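Local atomic coordinates of ribonuclease (Nicotiana glutinosa, PDB entry 1IYB), a protein that probably cleaves RNA as a member of the ribonuclease T2 family, and binds guanosine-5'-monophosphate in a pocket that recognises the guanine base. Residues F10-T24 and D167-V181. Numbering follows the deposited sequence.
Sequences FFYFVQQWPGSYCDT and DESGNSQLYQIYICV. With 5GP (guanosine-5'-monophosphate), chain C.
Glu168 N donates to Asp23 O (3.0 Å), joining the turn 167-170 to the loop after helix 18-21. The extended Gln173 chain lays its amide nearly coplanar with the carboxylate, and Gln173 NE2 meets the syn lone pair of Asp23 OD2 at 2.7 Å, almost straight (177°). With an alanine in place of Gln173, Asp23 OD2 would probably lose its amide donor and Asn165 its acceptor, freeing the carboxylate to turn. Leu174 O takes the hydroxyl of Ser20 (OG, 2.6 Å) from above its carbonyl plane. Tyr175 O accepts from Trp17 N. Tyr175 CB starts away from 10-24; CG anti to N (chi1 175°) helps swing the ring back alongside Tyr21, with Tyr175 OH 3.4 Å from Tyr21 CD1. Gln176 to Val181 pair antiparallel with Phe11 to Gln16. Gln176 OE1 accepts a hydrogen bond from His43 ND1. Tyr178 takes Val14 CG2 over one face and turns its edge to the face of Tyr12, planes at 85°. Cys180 SG, disulfide-bonded to Cys191, sits obliquely 3.4 Å from Tyr12 CD2. Tyr21 lays a ring face on the base. Gln16 OE1 accepts from guanine N1 (2.8 Å) and N2, and NE2 donates to O6, consistent with guanine recognition at the end of strand 10-16.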
# COMPACT_ATOMS: atom_id res chain seq x y z
N PHE A 10 2.85 5.02 -16.46
CA PHE A 10 3.74 4.07 -17.14
C PHE A 10 3.89 2.81 -16.29
O PHE A 10 3.34 2.73 -15.20
CB PHE A 10 5.11 4.72 -17.36
CG PHE A 10 5.86 5.00 -16.08
CD1 PHE A 10 6.70 4.03 -15.53
CD2 PHE A 10 5.72 6.22 -15.43
CE1 PHE A 10 7.38 4.28 -14.33
CE2 PHE A 10 6.40 6.47 -14.23
CZ PHE A 10 7.23 5.50 -13.68
N PHE A 11 4.64 1.82 -16.80
CA PHE A 11 4.86 0.59 -16.04
C PHE A 11 6.33 0.40 -15.71
O PHE A 11 7.21 0.80 -16.47
CB PHE A 11 4.51 -0.69 -16.82
CG PHE A 11 3.09 -0.80 -17.29
CD1 PHE A 11 2.71 -0.28 -18.52
CD2 PHE A 11 2.17 -1.54 -16.55
CE1 PHE A 11 1.43 -0.50 -19.02
CE2 PHE A 11 0.89 -1.77 -17.04
CZ PHE A 11 0.51 -1.25 -18.28
N TYR A 12 6.58 -0.25 -14.58
CA TYR A 12 7.93 -0.65 -14.20
C TYR A 12 7.88 -2.15 -14.44
O TYR A 12 7.00 -2.83 -13.90
CB TYR A 12 8.22 -0.45 -12.71
CG TYR A 12 8.70 0.92 -12.28
CD1 TYR A 12 8.16 1.54 -11.16
CD2 TYR A 12 9.71 1.58 -12.98
CE1 TYR A 12 8.60 2.78 -10.73
CE2 TYR A 12 10.17 2.84 -12.55
CZ TYR A 12 9.61 3.43 -11.43
OH TYR A 12 10.02 4.67 -10.99
N PHE A 13 8.77 -2.68 -15.28
CA PHE A 13 8.82 -4.13 -15.47
C PHE A 13 9.97 -4.52 -14.55
O PHE A 13 11.13 -4.16 -14.80
CB PHE A 13 9.14 -4.51 -16.92
CG PHE A 13 9.35 -5.98 -17.12
CD1 PHE A 13 8.39 -6.91 -16.73
CD2 PHE A 13 10.54 -6.45 -17.68
CE1 PHE A 13 8.60 -8.28 -16.89
CE2 PHE A 13 10.76 -7.82 -17.84
CZ PHE A 13 9.79 -8.74 -17.45
N VAL A 14 9.65 -5.23 -13.48
CA VAL A 14 10.62 -5.59 -12.45
C VAL A 14 11.04 -7.05 -12.42
O VAL A 14 10.20 -7.95 -12.39
CB VAL A 14 10.06 -5.21 -11.06
CG1 VAL A 14 11.13 -5.39 -9.99
CG2 VAL A 14 9.55 -3.77 -11.09
N GLN A 15 12.35 -7.28 -12.41
CA GLN A 15 12.92 -8.63 -12.34
C GLN A 15 13.80 -8.74 -11.11
O GLN A 15 14.49 -7.78 -10.73
CB GLN A 15 13.74 -8.93 -13.60
CG GLN A 15 12.92 -9.01 -14.87
CD GLN A 15 13.73 -9.51 -16.04
OE1 GLN A 15 14.17 -10.66 -16.04
NE2 GLN A 15 13.94 -8.66 -17.03
N GLN A 16 13.79 -9.91 -10.47
CA GLN A 16 14.57 -10.15 -9.27
C GLN A 16 15.65 -11.19 -9.49
O GLN A 16 15.48 -12.12 -10.28
CB GLN A 16 13.65 -10.63 -8.13
CG GLN A 16 12.90 -11.93 -8.44
CD GLN A 16 12.14 -12.49 -7.24
OE1 GLN A 16 12.05 -11.85 -6.18
NE2 GLN A 16 11.57 -13.68 -7.40
N TRP A 17 16.77 -11.03 -8.78
CA TRP A 17 17.86 -11.99 -8.87
C TRP A 17 17.69 -12.97 -7.71
O TRP A 17 17.78 -12.58 -6.55
CB TRP A 17 19.22 -11.28 -8.75
CG TRP A 17 20.35 -12.27 -8.77
CD1 TRP A 17 21.25 -12.50 -7.77
CD2 TRP A 17 20.64 -13.21 -9.80
NE1 TRP A 17 22.09 -13.53 -8.12
CE2 TRP A 17 21.73 -13.99 -9.36
CE3 TRP A 17 20.08 -13.47 -11.06
CZ2 TRP A 17 22.28 -15.02 -10.14
CZ3 TRP A 17 20.62 -14.50 -11.84
CH2 TRP A 17 21.71 -15.26 -11.37
N PRO A 18 17.43 -14.25 -8.01
CA PRO A 18 17.24 -15.23 -6.94
C PRO A 18 18.39 -15.33 -5.94
O PRO A 18 18.16 -15.56 -4.75
CB PRO A 18 16.99 -16.54 -7.70
CG PRO A 18 17.64 -16.31 -9.03
CD PRO A 18 17.29 -14.88 -9.33
N GLY A 19 19.62 -15.14 -6.41
CA GLY A 19 20.75 -15.21 -5.50
C GLY A 19 20.73 -14.16 -4.41
O GLY A 19 21.31 -14.36 -3.34
N SER A 20 20.05 -13.04 -4.66
CA SER A 20 19.96 -11.96 -3.69
C SER A 20 18.71 -12.04 -2.83
O SER A 20 18.62 -11.42 -1.77
CB SER A 20 20.02 -10.61 -4.40
OG SER A 20 21.32 -10.39 -4.93
N TYR A 21 17.72 -12.79 -3.29
CA TYR A 21 16.50 -12.94 -2.52
C TYR A 21 16.72 -14.04 -1.49
O TYR A 21 16.13 -14.03 -0.41
CB TYR A 21 15.33 -13.34 -3.42
CG TYR A 21 13.99 -13.39 -2.70
CD1 TYR A 21 13.19 -12.26 -2.61
CD2 TYR A 21 13.54 -14.57 -2.10
CE1 TYR A 21 11.97 -12.29 -1.93
CE2 TYR A 21 12.32 -14.61 -1.42
CZ TYR A 21 11.54 -13.47 -1.35
OH TYR A 21 10.32 -13.51 -0.71
N CYS A 22 17.61 -14.97 -1.82
CA CYS A 22 17.89 -16.12 -0.97
C CYS A 22 19.10 -16.13 -0.05
O CYS A 22 19.34 -17.12 0.64
CB CYS A 22 17.96 -17.37 -1.85
SG CYS A 22 16.35 -17.97 -2.45
N ASP A 23 19.87 -15.04 -0.01
CA ASP A 23 21.05 -15.02 0.85
C ASP A 23 20.99 -13.99 1.97
O ASP A 23 22.03 -13.52 2.45
CB ASP A 23 22.31 -14.80 0.00
CG ASP A 23 22.35 -13.43 -0.62
OD1 ASP A 23 21.32 -12.73 -0.59
OD2 ASP A 23 23.42 -13.04 -1.14
N THR A 24 19.78 -13.63 2.39
CA THR A 24 19.62 -12.65 3.46
C THR A 24 19.39 -13.39 4.77
O THR A 24 19.46 -14.62 4.82
CB THR A 24 18.42 -11.72 3.21
OG1 THR A 24 17.20 -12.44 3.39
CG2 THR A 24 18.47 -11.16 1.79
N ASP A 167 22.83 -8.81 2.03
CA ASP A 167 22.92 -10.24 2.31
C ASP A 167 23.19 -10.41 3.80
O ASP A 167 23.11 -9.45 4.56
CB ASP A 167 24.04 -10.88 1.48
CG ASP A 167 25.43 -10.41 1.88
OD1 ASP A 167 26.39 -10.77 1.17
OD2 ASP A 167 25.56 -9.69 2.89
N GLU A 168 23.51 -11.63 4.21
CA GLU A 168 23.78 -11.89 5.62
C GLU A 168 25.08 -11.24 6.07
O GLU A 168 25.18 -10.73 7.19
CB GLU A 168 23.83 -13.40 5.89
CG GLU A 168 22.54 -14.13 5.59
CD GLU A 168 22.54 -15.55 6.13
OE1 GLU A 168 22.57 -15.71 7.37
OE2 GLU A 168 22.51 -16.50 5.32
N SER A 169 26.09 -11.26 5.20
CA SER A 169 27.39 -10.68 5.52
C SER A 169 27.38 -9.15 5.54
O SER A 169 28.41 -8.53 5.79
CB SER A 169 28.44 -11.17 4.52
OG SER A 169 28.58 -12.59 4.58
N GLY A 170 26.22 -8.56 5.28
CA GLY A 170 26.11 -7.12 5.29
C GLY A 170 26.49 -6.43 4.00
O GLY A 170 26.46 -5.20 3.91
N ASN A 171 26.87 -7.21 2.99
CA ASN A 171 27.26 -6.65 1.70
C ASN A 171 26.07 -6.20 0.87
O ASN A 171 25.02 -6.85 0.86
CB ASN A 171 28.06 -7.69 0.90
CG ASN A 171 29.42 -7.97 1.49
OD1 ASN A 171 30.20 -8.74 0.94
ND2 ASN A 171 29.71 -7.36 2.63
N SER A 172 26.23 -5.06 0.20
CA SER A 172 25.19 -4.51 -0.67
C SER A 172 25.25 -5.36 -1.93
O SER A 172 26.33 -5.65 -2.44
CB SER A 172 25.50 -3.05 -0.99
OG SER A 172 24.49 -2.49 -1.82
N GLN A 173 24.09 -5.77 -2.44
CA GLN A 173 24.06 -6.62 -3.61
C GLN A 173 22.97 -6.28 -4.63
O GLN A 173 21.92 -5.72 -4.28
CB GLN A 173 23.89 -8.07 -3.17
CG GLN A 173 22.64 -8.28 -2.33
CD GLN A 173 22.49 -9.70 -1.80
OE1 GLN A 173 21.45 -10.05 -1.25
NE2 GLN A 173 23.53 -10.51 -1.96
N LEU A 174 23.22 -6.64 -5.88
CA LEU A 174 22.28 -6.42 -6.97
C LEU A 174 21.05 -7.28 -6.69
O LEU A 174 21.13 -8.51 -6.70
CB LEU A 174 22.91 -6.84 -8.30
CG LEU A 174 22.06 -6.74 -9.57
CD1 LEU A 174 21.63 -5.30 -9.78
CD2 LEU A 174 22.86 -7.24 -10.76
N TYR A 175 19.91 -6.64 -6.46
CA TYR A 175 18.68 -7.36 -6.14
C TYR A 175 17.61 -7.33 -7.23
O TYR A 175 17.18 -8.38 -7.70
CB TYR A 175 18.15 -6.81 -4.81
CG TYR A 175 16.82 -7.36 -4.36
CD1 TYR A 175 16.52 -8.71 -4.48
CD2 TYR A 175 15.87 -6.52 -3.78
CE1 TYR A 175 15.30 -9.22 -4.03
CE2 TYR A 175 14.65 -7.01 -3.34
CZ TYR A 175 14.38 -8.36 -3.46
OH TYR A 175 13.17 -8.85 -3.02
N GLN A 176 17.16 -6.15 -7.63
CA GLN A 176 16.15 -6.06 -8.68
C GLN A 176 16.51 -5.04 -9.73
O GLN A 176 17.24 -4.07 -9.46
CB GLN A 176 14.78 -5.71 -8.09
CG GLN A 176 14.33 -6.63 -6.96
CD GLN A 176 12.84 -6.55 -6.69
OE1 GLN A 176 12.07 -7.34 -7.23
NE2 GLN A 176 12.43 -5.59 -5.88
N ILE A 177 16.02 -5.25 -10.95
CA ILE A 177 16.28 -4.35 -12.06
C ILE A 177 14.95 -3.92 -12.66
O ILE A 177 14.10 -4.75 -12.97
CB ILE A 177 17.17 -5.03 -13.11
CG1 ILE A 177 18.56 -5.28 -12.51
CG2 ILE A 177 17.28 -4.17 -14.38
CD1 ILE A 177 19.55 -5.92 -13.45
N TYR A 178 14.79 -2.60 -12.80
CA TYR A 178 13.57 -1.99 -13.33
C TYR A 178 13.75 -1.44 -14.74
O TYR A 178 14.73 -0.73 -15.02
CB TYR A 178 13.14 -0.82 -12.43
CG TYR A 178 12.75 -1.16 -11.00
CD1 TYR A 178 13.61 -1.88 -10.17
CD2 TYR A 178 11.54 -0.71 -10.48
CE1 TYR A 178 13.27 -2.14 -8.83
CE2 TYR A 178 11.19 -0.96 -9.15
CZ TYR A 178 12.06 -1.67 -8.34
OH TYR A 178 11.71 -1.90 -7.02
N ILE A 179 12.81 -1.74 -15.62
CA ILE A 179 12.82 -1.25 -17.00
C ILE A 179 11.45 -0.62 -17.22
O ILE A 179 10.44 -1.22 -16.87
CB ILE A 179 13.02 -2.40 -18.02
CG1 ILE A 179 14.34 -3.12 -17.74
CG2 ILE A 179 12.98 -1.86 -19.44
CD1 ILE A 179 15.55 -2.23 -17.84
N CYS A 180 11.40 0.57 -17.80
CA CYS A 180 10.11 1.22 -18.00
C CYS A 180 9.42 0.95 -19.34
O CYS A 180 10.06 0.84 -20.39
CB CYS A 180 10.24 2.73 -17.75
SG CYS A 180 10.51 3.04 -15.97
N VAL A 181 8.09 0.82 -19.28
CA VAL A 181 7.25 0.57 -20.44
C VAL A 181 6.18 1.66 -20.49
O VAL A 181 5.67 2.08 -19.45
CB VAL A 181 6.54 -0.81 -20.32
CG1 VAL A 181 5.73 -1.10 -21.58
CG2 VAL A 181 7.56 -1.90 -20.08
P 5GP C . 5.00 -6.14 -4.69
O1P 5GP C . 4.29 -4.90 -4.37
O2P 5GP C . 4.64 -6.67 -6.06
O3P 5GP C . 6.55 -5.93 -4.56
O5' 5GP C . 4.69 -7.35 -3.63
C5' 5GP C . 5.43 -8.62 -3.67
C4' 5GP C . 5.00 -9.65 -2.60
O4' 5GP C . 4.91 -10.97 -3.30
C3' 5GP C . 5.92 -9.95 -1.42
O3' 5GP C . 5.77 -9.06 -0.33
C2' 5GP C . 5.58 -11.39 -1.01
O2' 5GP C . 4.48 -11.44 -0.07
C1' 5GP C . 5.23 -12.04 -2.34
N9 5GP C . 6.18 -13.03 -2.95
C8 5GP C . 6.01 -14.37 -3.19
N7 5GP C . 6.99 -14.97 -3.83
C5 5GP C . 7.90 -13.90 -4.02
C6 5GP C . 9.18 -13.92 -4.67
O6 5GP C . 9.75 -14.87 -5.19
N1 5GP C . 9.79 -12.63 -4.66
C2 5GP C . 9.21 -11.50 -4.08
N2 5GP C . 9.97 -10.39 -4.19
N3 5GP C . 8.01 -11.48 -3.48
C4 5GP C . 7.41 -12.72 -3.48
O HOH W 1 12.24 -9.32 -5.53
O HOH W 2 26.31 -13.58 -0.55